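Local coordinates for STBB protein (Escherichia coli, PDB 2JD3) that probably binds the plasmid centromere parC as a ribbon-helix-helix protein and takes part in plasmid partition with the actin-like filaments of ParM, at residues A[30-33]-A[34-37]. Numbering follows the deposited sequence.
Sequences SVPR and SERG
Arg36 turns back from the first turn of helix 33-53 and hydrogen-bonds the backbone carbonyl of Val31 in the preceding loop. Its NE gives the main bond, 2.6 Å to Val31 O, with an N-H...O angle of 156°. Val31 O lies at the edge of the guanidinium, near its plane. NH1 adds a weak bond to the same oxygen and makes a long, weak ion pair with Glu29. CG of Arg36 lies beside the backbone N (chi1 -66°), which heads the chain back toward the loop, and its extended course from CG to NE brings NE to Val31 O. CG1 of Val31 packs against this chain, 4.1 Å from Arg36 CG.

Pro32 O accepts two backbone donors, which come from opposite faces of its carbonyl plane. Glu35 N is 2.8 Å away from Pro32 O, and Arg36 N is 3.3 Å from it. Arg36 N also has a weak bond to Arg33 O. The carboxylate of Glu35 rests by the proline ring, with OE1 3.3 Å from Pro32 CG.

Arg33 runs alongside Arg36, pointing the same way, and its aliphatic part covers one guanidinium face. CD of Arg33 is 3.5 Å from Arg36 NH2. The two guanidinium groups, like in charge, come close at their NH2 atoms, with planes 37° apart. A leucine in place of Arg36 would probably leave Val31 O without its side-chain donors and the loop less firmly tied to the helix.

Pro32 O takes the i+3 and i+4 N-H groups, as at the N-terminal end of an alpha helix. The loop joins helices 19-29 and 33-53, consistent with the connection between the two helices of a ribbon-helix-helix fold, whose strand is 8-14.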
ATOM      1  N   SER A  30     -16.731   7.050   3.993  1.00 64.15           N
ATOM      2  CA  SER A  30     -16.568   7.797   5.240  1.00 63.90           C
ATOM      3  C   SER A  30     -15.428   8.816   5.210  1.00 63.38           C
ATOM      4  O   SER A  30     -14.777   9.086   6.225  1.00 63.06           O
ATOM      5  CB  SER A  30     -16.395   6.838   6.427  1.00 64.38           C
ATOM      6  OG  SER A  30     -15.306   5.958   6.240  1.00 65.03           O
ATOM      7  N   VAL A  31     -15.198   9.375   4.028  1.00 63.10           N
ATOM      8  CA  VAL A  31     -14.175  10.392   3.816  1.00 61.83           C
ATOM      9  C   VAL A  31     -14.848  11.433   2.929  1.00 61.84           C
ATOM     10  O   VAL A  31     -15.273  11.125   1.810  1.00 61.37           O
ATOM     11  CB  VAL A  31     -12.928   9.822   3.080  1.00 61.18           C
ATOM     12  CG1 VAL A  31     -11.959  10.937   2.754  1.00 60.55           C
ATOM     13  CG2 VAL A  31     -12.237   8.789   3.944  1.00 60.17           C
ATOM     14  N   PRO A  32     -14.983  12.673   3.429  1.00 62.13           N
ATOM     15  CA  PRO A  32     -15.613  13.772   2.680  1.00 62.83           C
ATOM     16  C   PRO A  32     -15.077  13.999   1.263  1.00 63.46           C
ATOM     17  O   PRO A  32     -13.871  14.099   1.052  1.00 62.67           O
ATOM     18  CB  PRO A  32     -15.417  14.982   3.600  1.00 62.10           C
ATOM     19  CG  PRO A  32     -14.331  14.545   4.576  1.00 61.11           C
ATOM     20  CD  PRO A  32     -14.617  13.103   4.788  1.00 60.60           C
ATOM     21  N   ARG A  33     -15.996  14.076   0.303  1.00 65.02           N
ATOM     22  CA  ARG A  33     -15.671  14.268  -1.115  1.00 67.06           C
ATOM     23  C   ARG A  33     -14.462  15.168  -1.359  1.00 66.82           C
ATOM     24  O   ARG A  33     -13.569  14.833  -2.140  1.00 67.22           O
ATOM     25  CB  ARG A  33     -16.876  14.859  -1.857  1.00 69.73           C
ATOM     26  CG  ARG A  33     -18.210  14.197  -1.537  1.00 74.46           C
ATOM     27  CD  ARG A  33     -18.670  13.269  -2.650  1.00 78.85           C
ATOM     28  NE  ARG A  33     -19.897  12.560  -2.282  1.00 82.41           N
ATOM     29  CZ  ARG A  33     -20.480  11.623  -3.027  1.00 82.79           C
ATOM     30  NH1 ARG A  33     -21.592  11.037  -2.602  1.00 82.75           N
ATOM     31  NH2 ARG A  33     -19.957  11.275  -4.199  1.00 82.59           N
ATOM     32  N   SER A  34     -14.445  16.319  -0.695  1.00 66.50           N
ATOM     33  CA  SER A  34     -13.362  17.286  -0.841  1.00 65.35           C
ATOM     34  C   SER A  34     -11.975  16.675  -0.630  1.00 63.86           C
ATOM     35  O   SER A  34     -11.047  16.926  -1.401  1.00 63.47           O
ATOM     36  CB  SER A  34     -13.579  18.435   0.138  1.00 65.25           C
ATOM     37  OG  SER A  34     -13.828  17.932   1.438  1.00 67.47           O
ATOM     38  N   GLU A  35     -11.846  15.859   0.409  1.00 62.70           N
ATOM     39  CA  GLU A  35     -10.576  15.220   0.735  1.00 61.45           C
ATOM     40  C   GLU A  35     -10.229  13.993  -0.114  1.00 58.97           C
ATOM     41  O   GLU A  35      -9.069  13.607  -0.193  1.00 58.39           O
ATOM     42  CB  GLU A  35     -10.571  14.829   2.209  1.00 63.25           C
ATOM     43  CG  GLU A  35     -10.979  15.947   3.151  1.00 65.84           C
ATOM     44  CD  GLU A  35     -11.057  15.473   4.591  1.00 68.81           C
ATOM     45  OE1 GLU A  35     -11.590  16.219   5.450  1.00 70.85           O
ATOM     46  OE2 GLU A  35     -10.583  14.348   4.865  1.00 69.77           O
ATOM     47  N   ARG A  36     -11.224  13.390  -0.755  1.00 57.39           N
ATOM     48  CA  ARG A  36     -10.996  12.201  -1.572  1.00 56.20           C
ATOM     49  C   ARG A  36      -9.980  12.352  -2.692  1.00 55.29           C
ATOM     50  O   ARG A  36      -9.312  11.391  -3.054  1.00 56.06           O
ATOM     51  CB  ARG A  36     -12.313  11.699  -2.161  1.00 54.95           C
ATOM     52  CG  ARG A  36     -13.273  11.202  -1.112  1.00 55.02           C
ATOM     53  CD  ARG A  36     -14.546  10.703  -1.733  1.00 56.51           C
ATOM     54  NE  ARG A  36     -15.569  10.480  -0.720  1.00 59.38           N
ATOM     55  CZ  ARG A  36     -16.841  10.222  -0.997  1.00 61.32           C
ATOM     56  NH1 ARG A  36     -17.710  10.035  -0.009  1.00 61.18           N
ATOM     57  NH2 ARG A  36     -17.240  10.151  -2.264  1.00 61.05           N
ATOM     58  N   GLY A  37      -9.855  13.546  -3.249  1.00 54.04           N
ATOM     59  CA  GLY A  37      -8.895  13.724  -4.321  1.00 53.02           C
ATOM     60  C   GLY A  37      -7.475  13.499  -3.841  1.00 53.01           C
ATOM     61  O   GLY A  37      -6.671  12.843  -4.507  1.00 52.39           O
TER